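Local coordinates for protein GDP-6-deoxy-D-mannose reductase (PDB 6X3B) that binds NADPH and probably reduces GDP-4-dehydro-6-deoxy-D-mannose to GDP-rhamnose, a sugar donor for the lipopolysaccharide O-antigen, at residues A[185-188]-A[189-192]; A[195-198]-A[199-203]; A[81-85]-A[86-90]; A[305-308]-A[309-313]. All blocks are in the same frame, centred on the assembly; numbering follows the deposited sequence.

Contact 1: A[185-188]-A[189-192]; sequences GQKD and SFVI. With NDP (NADPH dihydro-nicotinamide-adenine-dinucleotide phosphate), chain E.
At the nicotinamide end of the NADPH pocket, a type I beta turn from Lys-187 to Phe-190 brings the phenyl ring of Phe-190 against the amide of Gln-186. Phe-190 N donates to Lys-187 O at 3.0 Å, from well above the carbonyl plane, and this bond closes the turn at the N-cap position of helix 191-203. Gln-186 CD lies 3.4 Å from Phe-190 CD2, and NE2 of the same amide lies 3.5 Å from Phe-190 CE2. Amide and ring are inclined to each other by 37°, so the approach is oblique rather than a flat stack. Lys-187 adds its aliphatic part, with CB 3.8 Å from Phe-190 CD2, while its NZ runs on to hydrogen-bond with Thr-84 OG1.

The glutamine chain folds at chi2 (64°), which turns OE1 back to accept from Lys-187 N at 2.9 Å. With OE1 held there, NE2 faces the carboxamide of NADPH and donates to NDP O7N at 2.7 Å in a fairly straight bond (163°). The return bond, from NDP N7N to Gln-186 OE1, is weak at 3.4 Å. One amide thus reads both polar atoms of the other. Because a backbone N-H and a phenyl ring both limit the rotation of the Gln-186 amide, the pairing is consistent with a fixed orientation for the carboxamide and, through it, for the dihydronicotinamide ring.

Contact 2: A[195-198]-A[199-203]; sequences AARQ and IARMK
Four backbone bonds join residues four apart here, from Ile-199 N to Ala-195 O through Met-202 N to Gln-198 O, in a regular alpha-helical run of helix 191-203. On one flank Arg-197 and Arg-201, one turn apart, lie side by side and point the same way. Arg-197 NH1 sits 3.6 Å from Arg-201 CD, approaching obliquely, and the two guanidinium planes are 37° apart. Both chains bend at chi3, 53° in Arg-197 and 51° in Arg-201, which carries the two heads round in the same sense. The charges come near, with Arg-197 NH1 4.1 Å from Arg-201 NE, but each head has its own partner: Arg-197 NE forms a salt bridge with Asp-188, and Arg-201 NE bonds to Gln-207 OE1.

Elsewhere CG atoms lie close to carbonyls of the preceding turn. Ile-199 CG1 lies 3.2 Å from Ala-195 O, and Met-202 CG is equally near Gln-198 O at 3.2 Å. Gln-198 itself stretches out beyond CG, its NE2 bonded to Ser-194 OG and its OE1 to Gln-207 NE2. Ala-195 and Ile-199 rest on helix 255-266, Ala-196 and Ala-200 on helix 306-320. Gln-207 therefore ties Gln-198 to Arg-201 through both ends of one amide, and the carboxylate of Asp-188 probably offsets part of the repulsion between the neighbouring arginines.

Contact 3: A[81-85]-A[86-90]; sequences AGQTY and VPEAF. With NDP (NADPH dihydro-nicotinamide-adenine-dinucleotide phosphate), chain E.
Pro-87 sits squarely on one face of the Tyr-85 ring: its CD is 3.4 Å from the ring centroid and only 4° off the normal, a CH-pi contact, while CG meets Tyr-85 CZ at 3.5 Å. With chi1 at -166°, CG of Tyr-85 swings away from its backbone N, and the pyrrolidine lies nearly flat over that face, the two side chains running across each other.

Gln-83 curls at chi2 (-56°) to set its amide beside the backbone of Tyr-85. OE1 accepts from Tyr-85 N at 3.0 Å, and NE2 donates to Tyr-85 O at 3.1 Å, with that oxygen in the amide plane. NE2 also bonds to Thr-96 OG1. Tyr-85 O also takes Ala-89 N at 3.1 Å, the first-turn bond of helix 86-91. Glu-88 lays its CG 3.5 Å from Gln-83 CD, its carboxylate leading off to a salt bridge with Arg-91.

Upstream, Thr-84 OG1 donates to NDP O1A at 2.8 Å, and Gly-82 N to NDP O4B at 3.1 Å. A loop leaving a parallel strand, here 76-79, to run along the dinucleotide into a helix is typical of the Rossmann-fold cofactor site in this epimerase/dehydratase family.

Contact 4: A[305-308]-A[309-313]; sequences TIKQ and SLRAI
Ile-306 and Leu-310 meet one turn apart at the start of helix 306-320, the terminal methyl of Ile-306 sitting against the branch point of Leu-310: Ile-306 CD1 lies 3.7 Å from Leu-310 CG, with Ile-306 CG1 3.9 Å from Leu-310 CD1. The isoleucine has CG1 opposite its backbone N (chi1 -179°), then bends at chi2 (48°), bringing the terminal methyl forward along the helix to the leucine.

On another side Arg-311 folds back over the previous turn by a bend at chi3 (45°). One face of its guanidinium looks onto Lys-307 O and Gln-308 CA, the latter 3.7 Å from NH2, while Lys-307 CE comes in at the edge, 3.9 Å from NH1. Arg-311 and Gln-308 also touch a crystal neighbour, so the lattice may influence their poses.

Beneath these side chains the helical bonds are regular, Leu-310 N to Ile-306 O at 2.8 Å and Arg-311 N to Lys-307 O at 2.9 Å. Thr-305 starts the helix as N-cap, its OG1 accepting from Gln-308 N at 3.2 Å. Farther out, Ser-309 OG is hydrogen-bonded to Asp-224 OD2, at the end of strand 219-224. Leu-310 meets Leu-261, Leu-262 and Ile-265, Leu-310 and Ile-313 meet Ile-192, and Ile-306, Ser-309 and Ile-313 meet Ile-182, so this helix packs on helices 255-266 and 191-203 and on strand 172-182.

In the fold
Contacts 1 and 3 are the two cofactor contacts: loops after strands 172-182 and 76-79 reach NADPH, and Ser-189 OG touches Tyr-85 CE1 at 3.3 Å. Contact 1 lies at the surface and contact 3 is partly buried; polar atoms bind the cofactor, while a ring packs within each. Contact 2 is buried and shares helix 191-203 with contact 1. Contact 4, partly buried, belongs to helix 306-320, whose Ile-313 CD1 meets Ala-196 CB of contact 2 at 3.5 Å and whose Leu-310 and Ile-313 pack on Ile-192 of contact 1. In contacts 2 and 4 apolar faces turn to neighbouring helices; Arg-311 of contact 4 is exposed, the arginines of contact 2 partly exposed, with polar partners.

Contact 1: A[185-188]-A[189-192]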
loop_
_atom_site.group_PDB
_atom_site.type_symbol
_atom_site.label_atom_id
_atom_site.label_comp_id
_atom_site.label_asym_id
_atom_site.label_seq_id
_atom_site.Cartn_x
_atom_site.Cartn_y
_atom_site.Cartn_z
ATOM N N GLY A 185 -9.107 -10.557 26.482
ATOM C CA GLY A 185 -9.679 -10.865 25.190
ATOM C C GLY A 185 -8.687 -10.902 24.045
ATOM O O GLY A 185 -9.071 -11.276 22.930
ATOM N N GLN A 186 -7.434 -10.519 24.279
ATOM C CA GLN A 186 -6.404 -10.587 23.245
ATOM C C GLN A 186 -6.266 -12.022 22.713
ATOM O O GLN A 186 -6.644 -12.986 23.374
ATOM C CB GLN A 186 -5.083 -10.072 23.817
ATOM C CG GLN A 186 -3.871 -10.141 22.895
ATOM C CD GLN A 186 -4.008 -9.249 21.670
ATOM O OE1 GLN A 186 -4.890 -9.455 20.837
ATOM N NE2 GLN A 186 -3.119 -8.267 21.547
ATOM N N LYS A 187 -5.736 -12.156 21.486
ATOM C CA LYS A 187 -5.524 -13.475 20.881
ATOM C C LYS A 187 -4.621 -14.337 21.749
ATOM O O LYS A 187 -3.517 -13.922 22.111
ATOM C CB LYS A 187 -4.869 -13.349 19.502
ATOM C CG LYS A 187 -5.656 -12.645 18.450
ATOM C CD LYS A 187 -4.736 -12.290 17.290
ATOM C CE LYS A 187 -5.424 -11.366 16.304
ATOM N NZ LYS A 187 -5.828 -12.179 15.138
ATOM N N ASP A 188 -5.062 -15.565 22.037
ATOM C CA ASP A 188 -4.237 -16.482 22.821
ATOM C C ASP A 188 -2.906 -16.805 22.146
ATOM O O ASP A 188 -1.975 -17.261 22.822
ATOM C CB ASP A 188 -5.006 -17.774 23.098
ATOM C CG ASP A 188 -4.193 -18.765 23.901
ATOM O OD1 ASP A 188 -3.988 -18.518 25.110
ATOM O OD2 ASP A 188 -3.741 -19.778 23.321
ATOM N N SER A 189 -2.778 -16.575 20.837
ATOM C CA SER A 189 -1.519 -16.875 20.165
ATOM C C SER A 189 -0.416 -15.885 20.525
ATOM O O SER A 189 0.761 -16.172 20.282
ATOM C CB SER A 189 -1.723 -16.907 18.648
ATOM O OG SER A 189 -1.938 -15.597 18.134
ATOM N N PHE A 190 -0.761 -14.733 21.095
ATOM C CA PHE A 190 0.256 -13.823 21.603
ATOM C C PHE A 190 0.876 -14.399 22.871
ATOM O O PHE A 190 0.165 -14.890 23.753
ATOM C CB PHE A 190 -0.352 -12.451 21.888
ATOM C CG PHE A 190 -0.492 -11.584 20.667
ATOM C CD1 PHE A 190 0.636 -11.098 20.007
ATOM C CD2 PHE A 190 -1.747 -11.260 20.176
ATOM C CE1 PHE A 190 0.503 -10.306 18.883
ATOM C CE2 PHE A 190 -1.886 -10.468 19.058
ATOM C CZ PHE A 190 -0.762 -9.994 18.407
ATOM N N VAL A 191 2.210 -14.333 22.966
ATOM C CA VAL A 191 2.909 -15.034 24.046
ATOM C C VAL A 191 2.479 -14.511 25.418
ATOM O O VAL A 191 2.353 -15.283 26.376
ATOM C CB VAL A 191 4.438 -14.943 23.851
ATOM C CG1 VAL A 191 4.923 -13.514 23.982
ATOM C CG2 VAL A 191 5.167 -15.868 24.843
ATOM N N ILE A 192 2.240 -13.204 25.542
ATOM C CA ILE A 192 1.874 -12.670 26.852
ATOM C C ILE A 192 0.471 -13.106 27.231
ATOM O O ILE A 192 0.208 -13.457 28.387
ATOM C CB ILE A 192 2.012 -11.139 26.885
ATOM C CG1 ILE A 192 3.481 -10.742 26.737
ATOM C CG2 ILE A 192 1.422 -10.598 28.196
ATOM C CD1 ILE A 192 4.422 -11.479 27.693
HETATM P PA NDP E . -10.430 -8.971 16.151
HETATM O O1A NDP E . -9.993 -9.989 15.153
HETATM O O2A NDP E . -10.498 -9.365 17.588
HETATM O O5B NDP E . -11.840 -8.356 15.704
HETATM C C5B NDP E . -12.122 -8.203 14.293
HETATM C C4B NDP E . -13.505 -7.623 14.129
HETATM O O4B NDP E . -13.784 -7.444 12.717
HETATM C C3B NDP E . -14.660 -8.470 14.684
HETATM O O3B NDP E . -15.623 -7.652 15.336
HETATM C C2B NDP E . -15.220 -9.139 13.435
HETATM O O2B NDP E . -16.606 -9.430 13.601
HETATM C C1B NDP E . -15.026 -8.031 12.409
HETATM N N9A NDP E . -14.996 -8.502 11.031
HETATM C C8A NDP E . -14.104 -9.388 10.481
HETATM N N7A NDP E . -14.327 -9.630 9.215
HETATM C C5A NDP E . -15.438 -8.858 8.908
HETATM C C6A NDP E . -16.171 -8.675 7.722
HETATM N N6A NDP E . -15.848 -9.305 6.595
HETATM N N1A NDP E . -17.231 -7.834 7.750
HETATM C C2A NDP E . -17.519 -7.224 8.906
HETATM N N3A NDP E . -16.905 -7.315 10.083
HETATM C C4A NDP E . -15.860 -8.157 10.020
HETATM O O3 NDP E . -9.483 -7.686 16.028
HETATM P PN NDP E . -8.795 -6.786 17.160
HETATM O O1N NDP E . -9.869 -6.129 17.960
HETATM O O2N NDP E . -7.782 -7.614 17.875
HETATM O O5D NDP E . -8.046 -5.684 16.269
HETATM C C5D NDP E . -8.710 -4.424 16.015
HETATM C C4D NDP E . -7.911 -3.643 15.001
HETATM O O4D NDP E . -6.595 -3.371 15.546
HETATM C C3D NDP E . -7.678 -4.343 13.655
HETATM O O3D NDP E . -7.750 -3.420 12.577
HETATM C C2D NDP E . -6.275 -4.918 13.835
HETATM O O2D NDP E . -5.602 -5.130 12.604
HETATM C C1D NDP E . -5.598 -3.835 14.669
HETATM N N1N NDP E . -4.458 -4.363 15.475
HETATM C C2N NDP E . -4.675 -5.156 16.569
HETATM C C3N NDP E . -3.656 -5.522 17.406
HETATM C C7N NDP E . -3.919 -6.581 18.407
HETATM O O7N NDP E . -2.999 -6.992 19.120
HETATM N N7N NDP E . -5.152 -7.057 18.507
HETATM C C4N NDP E . -2.341 -4.835 17.263
HETATM C C5N NDP E . -2.209 -4.050 16.025
HETATM C C6N NDP E . -3.165 -4.060 15.125
HETATM P P2B NDP E . -16.884 -11.020 13.534
HETATM O O1X NDP E . -18.378 -11.181 13.719
HETATM O O2X NDP E . -16.422 -11.499 12.174
HETATM O O3X NDP E . -16.096 -11.654 14.661
#

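Contact 2: A[195-198]-A[199-203]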
loop_
_atom_site.group_PDB
_atom_site.type_symbol
_atom_site.label_atom_id
_atom_site.label_comp_id
_atom_site.label_asym_id
_atom_site.label_seq_id
_atom_site.Cartn_x
_atom_site.Cartn_y
_atom_site.Cartn_z
ATOM N N ALA A 195 0.764 -16.788 28.141
ATOM C CA ALA A 195 1.435 -16.944 29.429
ATOM C C ALA A 195 0.487 -16.636 30.579
ATOM O O ALA A 195 0.463 -17.360 31.581
ATOM C CB ALA A 195 2.676 -16.038 29.497
ATOM N N ALA A 196 -0.304 -15.565 30.451
ATOM C CA ALA A 196 -1.264 -15.229 31.500
ATOM C C ALA A 196 -2.308 -16.326 31.655
ATOM O O ALA A 196 -2.631 -16.734 32.779
ATOM C CB ALA A 196 -1.939 -13.893 31.200
ATOM N N ARG A 197 -2.865 -16.804 30.540
ATOM C CA ARG A 197 -3.857 -17.870 30.625
ATOM C C ARG A 197 -3.284 -19.078 31.358
ATOM O O ARG A 197 -3.899 -19.597 32.295
ATOM C CB ARG A 197 -4.348 -18.262 29.228
ATOM C CG ARG A 197 -5.455 -19.317 29.239
ATOM C CD ARG A 197 -5.742 -19.841 27.836
ATOM N NE ARG A 197 -4.517 -20.302 27.199
ATOM C CZ ARG A 197 -4.013 -21.525 27.347
ATOM N NH1 ARG A 197 -4.646 -22.416 28.102
ATOM N NH2 ARG A 197 -2.879 -21.856 26.737
ATOM N N GLN A 198 -2.073 -19.499 30.982
ATOM C CA GLN A 198 -1.477 -20.682 31.590
ATOM C C GLN A 198 -1.171 -20.469 33.068
ATOM O O GLN A 198 -1.308 -21.393 33.875
ATOM C CB GLN A 198 -0.218 -21.068 30.827
ATOM C CG GLN A 198 -0.532 -21.686 29.478
ATOM C CD GLN A 198 0.709 -22.200 28.785
ATOM O OE1 GLN A 198 1.242 -23.250 29.143
ATOM N NE2 GLN A 198 1.193 -21.444 27.801
ATOM N N ILE A 199 -0.723 -19.275 33.439
ATOM C CA ILE A 199 -0.390 -19.022 34.835
ATOM C C ILE A 199 -1.651 -19.014 35.693
ATOM O O ILE A 199 -1.649 -19.518 36.822
ATOM C CB ILE A 199 0.401 -17.710 34.947
ATOM C CG1 ILE A 199 1.812 -17.914 34.400
ATOM C CG2 ILE A 199 0.426 -17.229 36.379
ATOM C CD1 ILE A 199 2.602 -16.658 34.268
ATOM N N ALA A 200 -2.752 -18.460 35.174
ATOM C CA ALA A 200 -4.014 -18.543 35.902
ATOM C C ALA A 200 -4.445 -19.992 36.097
ATOM O O ALA A 200 -5.049 -20.329 37.124
ATOM C CB ALA A 200 -5.107 -17.762 35.175
ATOM N N ARG A 201 -4.150 -20.860 35.126
ATOM C CA ARG A 201 -4.443 -22.282 35.297
ATOM C C ARG A 201 -3.558 -22.899 36.372
ATOM O O ARG A 201 -4.018 -23.744 37.152
ATOM C CB ARG A 201 -4.286 -23.017 33.963
ATOM C CG ARG A 201 -5.377 -22.653 32.957
ATOM C CD ARG A 201 -5.112 -23.188 31.555
ATOM N NE ARG A 201 -4.813 -24.613 31.560
ATOM C CZ ARG A 201 -5.742 -25.563 31.562
ATOM N NH1 ARG A 201 -7.034 -25.236 31.559
ATOM N NH2 ARG A 201 -5.378 -26.836 31.567
ATOM N N MET A 202 -2.295 -22.476 36.450
ATOM C CA MET A 202 -1.431 -22.950 37.525
ATOM C C MET A 202 -1.964 -22.537 38.897
ATOM O O MET A 202 -1.931 -23.331 39.845
ATOM C CB MET A 202 -0.014 -22.423 37.336
ATOM C CG MET A 202 0.623 -22.768 36.023
ATOM S SD MET A 202 2.192 -21.892 35.921
ATOM C CE MET A 202 2.630 -22.256 34.215
ATOM N N LYS A 203 -2.440 -21.294 39.028
ATOM C CA LYS A 203 -2.991 -20.840 40.304
ATOM C C LYS A 203 -4.087 -21.778 40.795
ATOM O O LYS A 203 -4.235 -22.004 42.000
ATOM C CB LYS A 203 -3.565 -19.429 40.169
ATOM C CG LYS A 203 -2.541 -18.299 40.072
ATOM C CD LYS A 203 -3.260 -16.949 39.978
ATOM C CE LYS A 203 -3.995 -16.614 41.270
ATOM N NZ LYS A 203 -3.026 -16.360 42.376
#

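Contact 3: A[81-85]-A[86-90]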
loop_
_atom_site.group_PDB
_atom_site.type_symbol
_atom_site.label_atom_id
_atom_site.label_comp_id
_atom_site.label_asym_id
_atom_site.label_seq_id
_atom_site.Cartn_x
_atom_site.Cartn_y
_atom_site.Cartn_z
ATOM N N ALA A 81 -12.626 -3.209 12.031
ATOM C CA ALA A 81 -12.994 -4.552 11.596
ATOM C C ALA A 81 -12.059 -5.092 10.518
ATOM O O ALA A 81 -11.620 -4.365 9.620
ATOM C CB ALA A 81 -14.421 -4.566 11.064
ATOM N N GLY A 82 -11.786 -6.382 10.583
ATOM C CA GLY A 82 -10.984 -7.004 9.550
ATOM C C GLY A 82 -10.447 -8.351 9.986
ATOM O O GLY A 82 -10.777 -8.870 11.054
ATOM N N GLN A 83 -9.581 -8.876 9.133
ATOM C CA GLN A 83 -8.929 -10.158 9.328
ATOM C C GLN A 83 -7.586 -9.832 9.970
ATOM O O GLN A 83 -6.727 -9.203 9.343
ATOM C CB GLN A 83 -8.787 -10.870 7.983
ATOM C CG GLN A 83 -8.602 -12.402 8.096
ATOM C CD GLN A 83 -7.417 -12.745 8.961
ATOM O OE1 GLN A 83 -7.553 -12.977 10.157
ATOM N NE2 GLN A 83 -6.211 -12.705 8.362
ATOM N N THR A 84 -7.410 -10.207 11.231
ATOM C CA THR A 84 -6.313 -9.649 12.013
ATOM C C THR A 84 -5.265 -10.684 12.396
ATOM O O THR A 84 -4.357 -10.365 13.169
ATOM C CB THR A 84 -6.856 -8.991 13.278
ATOM O OG1 THR A 84 -7.344 -10.015 14.163
ATOM C CG2 THR A 84 -8.005 -8.038 12.926
ATOM N N TYR A 85 -5.364 -11.903 11.882
ATOM C CA TYR A 85 -4.486 -12.998 12.276
ATOM C C TYR A 85 -3.451 -13.249 11.175
ATOM O O TYR A 85 -3.818 -13.576 10.044
ATOM C CB TYR A 85 -5.324 -14.251 12.548
ATOM C CG TYR A 85 -4.602 -15.381 13.278
ATOM C CD1 TYR A 85 -3.840 -15.131 14.424
ATOM C CD2 TYR A 85 -4.705 -16.703 12.832
ATOM C CE1 TYR A 85 -3.180 -16.170 15.095
ATOM C CE2 TYR A 85 -4.066 -17.741 13.496
ATOM C CZ TYR A 85 -3.307 -17.474 14.624
ATOM O OH TYR A 85 -2.668 -18.512 15.264
ATOM N N VAL A 86 -2.162 -13.100 11.510
ATOM C CA VAL A 86 -1.117 -13.301 10.508
ATOM C C VAL A 86 -1.114 -14.717 9.939
ATOM O O VAL A 86 -1.035 -14.862 8.711
ATOM C CB VAL A 86 0.255 -12.873 11.079
ATOM C CG1 VAL A 86 1.384 -13.222 10.096
ATOM C CG2 VAL A 86 0.253 -11.347 11.396
ATOM N N PRO A 87 -1.234 -15.786 10.741
ATOM C CA PRO A 87 -1.251 -17.120 10.113
ATOM C C PRO A 87 -2.408 -17.310 9.152
ATOM O O PRO A 87 -2.226 -17.923 8.101
ATOM C CB PRO A 87 -1.319 -18.074 11.316
ATOM C CG PRO A 87 -0.650 -17.339 12.396
ATOM C CD PRO A 87 -1.116 -15.895 12.207
ATOM N N GLU A 88 -3.588 -16.755 9.456
ATOM C CA GLU A 88 -4.711 -16.851 8.528
ATOM C C GLU A 88 -4.420 -16.107 7.223
ATOM O O GLU A 88 -4.856 -16.528 6.144
ATOM C CB GLU A 88 -5.971 -16.287 9.202
ATOM C CG GLU A 88 -7.193 -16.160 8.305
ATOM C CD GLU A 88 -7.633 -17.471 7.696
ATOM O OE1 GLU A 88 -7.288 -18.545 8.237
ATOM O OE2 GLU A 88 -8.328 -17.422 6.660
ATOM N N ALA A 89 -3.704 -14.988 7.306
ATOM C CA ALA A 89 -3.380 -14.244 6.092
ATOM C C ALA A 89 -2.397 -15.022 5.232
ATOM O O ALA A 89 -2.502 -15.015 4.002
ATOM C CB ALA A 89 -2.820 -12.863 6.449
ATOM N N PHE A 90 -1.428 -15.695 5.851
ATOM C CA PHE A 90 -0.538 -16.538 5.057
ATOM C C PHE A 90 -1.302 -17.692 4.425
ATOM O O PHE A 90 -1.007 -18.096 3.293
ATOM C CB PHE A 90 0.603 -17.068 5.921
ATOM C CG PHE A 90 1.788 -16.151 5.996
ATOM C CD1 PHE A 90 2.507 -15.843 4.861
ATOM C CD2 PHE A 90 2.185 -15.611 7.205
ATOM C CE1 PHE A 90 3.612 -15.015 4.926
ATOM C CE2 PHE A 90 3.286 -14.792 7.288
ATOM C CZ PHE A 90 4.010 -14.495 6.133
HETATM P PA NDP E . -10.430 -8.971 16.151
HETATM O O1A NDP E . -9.993 -9.989 15.153
HETATM O O2A NDP E . -10.498 -9.365 17.588
HETATM O O5B NDP E . -11.840 -8.356 15.704
HETATM C C5B NDP E . -12.122 -8.203 14.293
HETATM C C4B NDP E . -13.505 -7.623 14.129
HETATM O O4B NDP E . -13.784 -7.444 12.717
HETATM C C3B NDP E . -14.660 -8.470 14.684
HETATM O O3B NDP E . -15.623 -7.652 15.336
HETATM C C2B NDP E . -15.220 -9.139 13.435
HETATM O O2B NDP E . -16.606 -9.430 13.601
HETATM C C1B NDP E . -15.026 -8.031 12.409
HETATM N N9A NDP E . -14.996 -8.502 11.031
HETATM C C8A NDP E . -14.104 -9.388 10.481
HETATM N N7A NDP E . -14.327 -9.630 9.215
HETATM C C5A NDP E . -15.438 -8.858 8.908
HETATM C C6A NDP E . -16.171 -8.675 7.722
HETATM N N6A NDP E . -15.848 -9.305 6.595
HETATM N N1A NDP E . -17.231 -7.834 7.750
HETATM C C2A NDP E . -17.519 -7.224 8.906
HETATM N N3A NDP E . -16.905 -7.315 10.083
HETATM C C4A NDP E . -15.860 -8.157 10.020
HETATM O O3 NDP E . -9.483 -7.686 16.028
HETATM P PN NDP E . -8.795 -6.786 17.160
HETATM O O1N NDP E . -9.869 -6.129 17.960
HETATM O O2N NDP E . -7.782 -7.614 17.875
HETATM O O5D NDP E . -8.046 -5.684 16.269
HETATM C C5D NDP E . -8.710 -4.424 16.015
HETATM C C4D NDP E . -7.911 -3.643 15.001
HETATM O O4D NDP E . -6.595 -3.371 15.546
HETATM C C3D NDP E . -7.678 -4.343 13.655
HETATM O O3D NDP E . -7.750 -3.420 12.577
HETATM C C2D NDP E . -6.275 -4.918 13.835
HETATM O O2D NDP E . -5.602 -5.130 12.604
HETATM C C1D NDP E . -5.598 -3.835 14.669
HETATM N N1N NDP E . -4.458 -4.363 15.475
HETATM C C2N NDP E . -4.675 -5.156 16.569
HETATM C C3N NDP E . -3.656 -5.522 17.406
HETATM C C7N NDP E . -3.919 -6.581 18.407
HETATM O O7N NDP E . -2.999 -6.992 19.120
HETATM N N7N NDP E . -5.152 -7.057 18.507
HETATM C C4N NDP E . -2.341 -4.835 17.263
HETATM C C5N NDP E . -2.209 -4.050 16.025
HETATM C C6N NDP E . -3.165 -4.060 15.125
HETATM P P2B NDP E . -16.884 -11.020 13.534
HETATM O O1X NDP E . -18.378 -11.181 13.719
HETATM O O2X NDP E . -16.422 -11.499 12.174
HETATM O O3X NDP E . -16.096 -11.654 14.661
#

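Contact 4: A[305-308]-A[309-313]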
loop_
_atom_site.group_PDB
_atom_site.type_symbol
_atom_site.label_atom_id
_atom_site.label_comp_id
_atom_site.label_asym_id
_atom_site.label_seq_id
_atom_site.Cartn_x
_atom_site.Cartn_y
_atom_site.Cartn_z
ATOM N N THR A 305 -0.023 1.452 33.927
ATOM C CA THR A 305 1.282 0.824 34.104
ATOM C C THR A 305 1.243 -0.617 33.604
ATOM O O THR A 305 0.188 -1.266 33.563
ATOM C CB THR A 305 1.723 0.827 35.571
ATOM O OG1 THR A 305 0.814 0.026 36.343
ATOM C CG2 THR A 305 1.783 2.250 36.143
ATOM N N ILE A 306 2.425 -1.138 33.270
ATOM C CA ILE A 306 2.499 -2.516 32.801
ATOM C C ILE A 306 2.001 -3.474 33.880
ATOM O O ILE A 306 1.252 -4.416 33.594
ATOM C CB ILE A 306 3.933 -2.846 32.331
ATOM C CG1 ILE A 306 4.013 -4.280 31.805
ATOM C CG2 ILE A 306 4.945 -2.631 33.444
ATOM C CD1 ILE A 306 2.910 -4.633 30.847
ATOM N N LYS A 307 2.362 -3.231 35.140
ATOM C CA LYS A 307 1.887 -4.108 36.203
ATOM C C LYS A 307 0.367 -4.135 36.243
ATOM O O LYS A 307 -0.235 -5.204 36.307
ATOM C CB LYS A 307 2.464 -3.683 37.551
ATOM C CG LYS A 307 2.403 -4.778 38.590
ATOM C CD LYS A 307 3.243 -4.452 39.807
ATOM C CE LYS A 307 2.414 -3.761 40.871
ATOM N NZ LYS A 307 3.128 -3.740 42.185
ATOM N N GLN A 308 -0.281 -2.965 36.170
ATOM C CA GLN A 308 -1.742 -2.982 36.150
ATOM C C GLN A 308 -2.270 -3.751 34.940
ATOM O O GLN A 308 -3.258 -4.492 35.051
ATOM C CB GLN A 308 -2.318 -1.562 36.172
ATOM C CG GLN A 308 -3.831 -1.574 36.051
ATOM C CD GLN A 308 -4.485 -0.253 36.411
ATOM O OE1 GLN A 308 -3.814 0.717 36.769
ATOM N NE2 GLN A 308 -5.810 -0.219 36.329
ATOM N N SER A 309 -1.633 -3.581 33.770
ATOM C CA SER A 309 -2.088 -4.287 32.574
ATOM C C SER A 309 -1.991 -5.791 32.750
ATOM O O SER A 309 -2.885 -6.533 32.333
ATOM C CB SER A 309 -1.250 -3.891 31.354
ATOM O OG SER A 309 -1.461 -2.543 31.011
ATOM N N LEU A 310 -0.887 -6.259 33.316
ATOM C CA LEU A 310 -0.686 -7.693 33.483
ATOM C C LEU A 310 -1.615 -8.265 34.554
ATOM O O LEU A 310 -2.133 -9.381 34.413
ATOM C CB LEU A 310 0.776 -7.962 33.834
ATOM C CG LEU A 310 1.797 -7.647 32.742
ATOM C CD1 LEU A 310 3.208 -7.859 33.257
ATOM C CD2 LEU A 310 1.547 -8.517 31.508
ATOM N N ARG A 311 -1.819 -7.527 35.645
ATOM C CA ARG A 311 -2.766 -7.994 36.652
ATOM C C ARG A 311 -4.156 -8.124 36.059
ATOM O O ARG A 311 -4.873 -9.097 36.331
ATOM C CB ARG A 311 -2.784 -7.036 37.845
ATOM C CG ARG A 311 -3.537 -7.595 39.056
ATOM C CD ARG A 311 -3.345 -6.714 40.273
ATOM N NE ARG A 311 -3.509 -5.311 39.920
ATOM C CZ ARG A 311 -2.556 -4.389 40.024
ATOM N NH1 ARG A 311 -1.366 -4.715 40.502
ATOM N NH2 ARG A 311 -2.824 -3.138 39.680
ATOM N N ALA A 312 -4.539 -7.169 35.212
ATOM C CA ALA A 312 -5.868 -7.186 34.620
ATOM C C ALA A 312 -6.070 -8.443 33.782
ATOM O O ALA A 312 -7.115 -9.101 33.886
ATOM C CB ALA A 312 -6.093 -5.903 33.799
ATOM N N ILE A 313 -5.068 -8.836 32.984
ATOM C CA ILE A 313 -5.288 -10.032 32.169
ATOM C C ILE A 313 -5.261 -11.303 33.022
ATOM O O ILE A 313 -5.961 -12.274 32.707
ATOM C CB ILE A 313 -4.304 -10.133 30.979
ATOM C CG1 ILE A 313 -2.847 -10.239 31.430
ATOM C CG2 ILE A 313 -4.499 -8.969 30.023
ATOM C CD1 ILE A 313 -1.876 -10.516 30.258
#